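Local coordinates for major allergen Dau c 1 (Daucus carota, PDB 2WQL), which is a plant-defence protein of the Bet v 1 family and major carrot allergen, probably able to bind small hydrophobic ligands in an internal pocket, at residues 61-66 with 133-138. The protein carries 4 engineered substitutions. Numbering follows the deposited sequence.
Sequences GSPITT and IKFADA. Engineered in segment 61-66: Thr-66 (natural residue Ser).
Phe-135 sets the far end of its ring against Pro-63 and Ile-64, CZ facing the one and CE2 the other, and these three residues carry the whole contact. The proline lies across the phenylalanine at about a right angle: Pro-63 CG is 3.8 Å from Phe-135 CZ, an oblique approach to the ring. Ile-64 comes to the ring edge instead, close to the plane, with CD1 3.9 Å from Phe-135 CE2, and the two side chains run past each other in opposite directions. The ring reaches this far because its CG is anti to the backbone N (chi1 179°), carrying it out from the helix; in Ile-64 an extended CG1-CD1 arm (chi2 175°) brings the terminal methyl up to it. The backbones stay well apart, Pro-63 CA and Phe-135 CA being 9.5 Å from each other.

In the Bet v 1 fold this joins the loop between strands 53-57 and 66-75 to the early turns of the long C-terminal helix 130-153, which packs against the curved antiparallel sheet around the ligand pocket. Ile-64 also touches Asp-89 and Ile-90, while Ala-153 and Ala-149 of a neighbouring subunit pack on Pro-63 and Phe-135 respectively. No hydrogen bond links the two segments: loop and helix meet here through hydrocarbon surfaces alone, which implies cohesion by van der Waals contact, with probably a modest hydrophobic contribution, since of the three residues only Phe-135 is buried and the proline stays exposed, and with little directional constraint.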
ATOM      1  N   GLY A  61      20.476  28.063 -19.749  1.00 29.31           N
ATOM      2  CA  GLY A  61      20.699  28.157 -18.297  1.00 29.33           C
ATOM      3  C   GLY A  61      20.599  26.859 -17.492  1.00 29.40           C
ATOM      4  O   GLY A  61      21.113  26.782 -16.371  1.00 29.51           O
ATOM      5  N   SER A  62      19.946  25.841 -18.055  1.00 29.23           N
ATOM      6  CA  SER A  62      19.508  24.669 -17.284  1.00 29.19           C
ATOM      7  C   SER A  62      20.625  23.962 -16.499  1.00 29.25           C
ATOM      8  O   SER A  62      21.777  23.975 -16.910  1.00 29.22           O
ATOM      9  CB  SER A  62      18.811  23.671 -18.212  1.00 29.26           C
ATOM     10  OG  SER A  62      17.855  24.335 -19.036  1.00 29.30           O
ATOM     11  N   PRO A  63      20.279  23.337 -15.356  1.00 29.44           N
ATOM     12  CA  PRO A  63      21.291  22.646 -14.558  1.00 29.48           C
ATOM     13  C   PRO A  63      21.970  21.525 -15.323  1.00 29.55           C
ATOM     14  O   PRO A  63      23.163  21.313 -15.146  1.00 29.84           O
ATOM     15  CB  PRO A  63      20.485  22.078 -13.378  1.00 29.46           C
ATOM     16  CG  PRO A  63      19.280  22.959 -13.288  1.00 29.33           C
ATOM     17  CD  PRO A  63      18.954  23.290 -14.705  1.00 29.45           C
ATOM     18  N   ILE A  64      21.197  20.797 -16.131  1.00 29.66           N
ATOM     19  CA  ILE A  64      21.727  19.834 -17.117  1.00 29.45           C
ATOM     20  C   ILE A  64      21.478  20.395 -18.512  1.00 29.26           C
ATOM     21  O   ILE A  64      20.321  20.605 -18.876  1.00 29.66           O
ATOM     22  CB  ILE A  64      21.006  18.493 -17.038  1.00 29.52           C
ATOM     23  CG1 ILE A  64      21.224  17.833 -15.667  1.00 30.15           C
ATOM     24  CG2 ILE A  64      21.479  17.574 -18.151  1.00 29.56           C
ATOM     25  CD1 ILE A  64      20.408  16.508 -15.476  1.00 29.94           C
ATOM     26  N   THR A  65      22.537  20.636 -19.289  1.00 28.84           N
ATOM     27  CA  THR A  65      22.379  21.209 -20.637  1.00 28.72           C
ATOM     28  C   THR A  65      22.401  20.172 -21.782  1.00 28.24           C
ATOM     29  O   THR A  65      21.814  20.427 -22.842  1.00 28.55           O
ATOM     30  CB  THR A  65      23.429  22.318 -20.945  1.00 28.75           C
ATOM     31  OG1 THR A  65      24.631  21.735 -21.453  1.00 28.98           O
ATOM     32  CG2 THR A  65      23.751  23.134 -19.701  1.00 29.44           C
ATOM     33  N   THR A  66      23.081  19.038 -21.588  1.00 27.37           N
ATOM     34  CA  THR A  66      23.230  18.027 -22.656  1.00 26.92           C
ATOM     35  C   THR A  66      23.203  16.601 -22.128  1.00 26.67           C
ATOM     36  O   THR A  66      23.814  16.307 -21.088  1.00 26.54           O
ATOM     37  CB  THR A  66      24.577  18.170 -23.418  1.00 26.81           C
ATOM     38  OG1 THR A  66      25.659  18.074 -22.484  1.00 26.87           O
ATOM     39  CG2 THR A  66      24.682  19.494 -24.160  1.00 26.32           C
ATOM     40  N   ILE A 133      20.068  12.822  -7.726  1.00 24.23           N
ATOM     41  CA  ILE A 133      19.086  11.782  -7.991  1.00 24.28           C
ATOM     42  C   ILE A 133      17.659  12.339  -7.821  1.00 24.27           C
ATOM     43  O   ILE A 133      16.772  12.082  -8.643  1.00 24.09           O
ATOM     44  CB  ILE A 133      19.327  10.548  -7.089  1.00 24.30           C
ATOM     45  CG1 ILE A 133      20.684   9.911  -7.422  1.00 24.28           C
ATOM     46  CG2 ILE A 133      18.220   9.509  -7.270  1.00 23.79           C
ATOM     47  CD1 ILE A 133      21.208   8.927  -6.351  1.00 23.69           C
ATOM     48  N   LYS A 134      17.442  13.098  -6.760  1.00 24.22           N
ATOM     49  CA  LYS A 134      16.146  13.744  -6.552  1.00 24.73           C
ATOM     50  C   LYS A 134      15.794  14.707  -7.689  1.00 24.39           C
ATOM     51  O   LYS A 134      14.633  14.799  -8.099  1.00 24.65           O
ATOM     52  CB  LYS A 134      16.110  14.509  -5.231  1.00 24.91           C
ATOM     53  CG  LYS A 134      15.993  13.650  -3.977  1.00 26.59           C
ATOM     54  CD  LYS A 134      16.212  14.561  -2.732  1.00 29.53           C
ATOM     55  CE  LYS A 134      16.094  13.810  -1.401  1.00 30.66           C
ATOM     56  NZ  LYS A 134      16.235  14.730  -0.234  1.00 30.26           N
ATOM     57  N   PHE A 135      16.793  15.426  -8.184  1.00 23.96           N
ATOM     58  CA  PHE A 135      16.593  16.341  -9.307  1.00 23.75           C
ATOM     59  C   PHE A 135      16.090  15.591 -10.527  1.00 23.60           C
ATOM     60  O   PHE A 135      15.112  15.990 -11.151  1.00 23.51           O
ATOM     61  CB  PHE A 135      17.891  17.063  -9.673  1.00 23.60           C
ATOM     62  CG  PHE A 135      17.743  17.988 -10.832  1.00 23.43           C
ATOM     63  CD1 PHE A 135      17.246  19.268 -10.649  1.00 23.26           C
ATOM     64  CD2 PHE A 135      18.069  17.581 -12.117  1.00 23.52           C
ATOM     65  CE1 PHE A 135      17.080  20.131 -11.722  1.00 23.33           C
ATOM     66  CE2 PHE A 135      17.908  18.443 -13.195  1.00 23.69           C
ATOM     67  CZ  PHE A 135      17.415  19.715 -12.997  1.00 23.41           C
ATOM     68  N   ALA A 136      16.773  14.505 -10.858  1.00 23.79           N
ATOM     69  CA  ALA A 136      16.391  13.661 -11.986  1.00 23.90           C
ATOM     70  C   ALA A 136      14.968  13.157 -11.830  1.00 24.19           C
ATOM     71  O   ALA A 136      14.196  13.208 -12.779  1.00 24.40           O
ATOM     72  CB  ALA A 136      17.357  12.501 -12.137  1.00 23.53           C
ATOM     73  N   ASP A 137      14.614  12.698 -10.633  1.00 24.68           N
ATOM     74  CA  ASP A 137      13.251  12.208 -10.357  1.00 25.31           C
ATOM     75  C   ASP A 137      12.170  13.269 -10.575  1.00 24.78           C
ATOM     76  O   ASP A 137      11.111  12.991 -11.141  1.00 24.52           O
ATOM     77  CB  ASP A 137      13.145  11.692  -8.919  1.00 25.70           C
ATOM     78  CG  ASP A 137      13.829  10.349  -8.723  1.00 29.00           C
ATOM     79  OD1 ASP A 137      14.254   9.709  -9.739  1.00 31.60           O
ATOM     80  OD2 ASP A 137      13.926   9.928  -7.533  1.00 33.52           O
ATOM     81  N   ALA A 138      12.449  14.482 -10.107  1.00 24.35           N
ATOM     82  CA  ALA A 138      11.519  15.590 -10.255  1.00 24.11           C
ATOM     83  C   ALA A 138      11.310  15.894 -11.729  1.00 24.40           C
ATOM     84  O   ALA A 138      10.176  16.073 -12.178  1.00 24.47           O
ATOM     85  CB  ALA A 138      12.020  16.802  -9.551  1.00 23.40           C
TER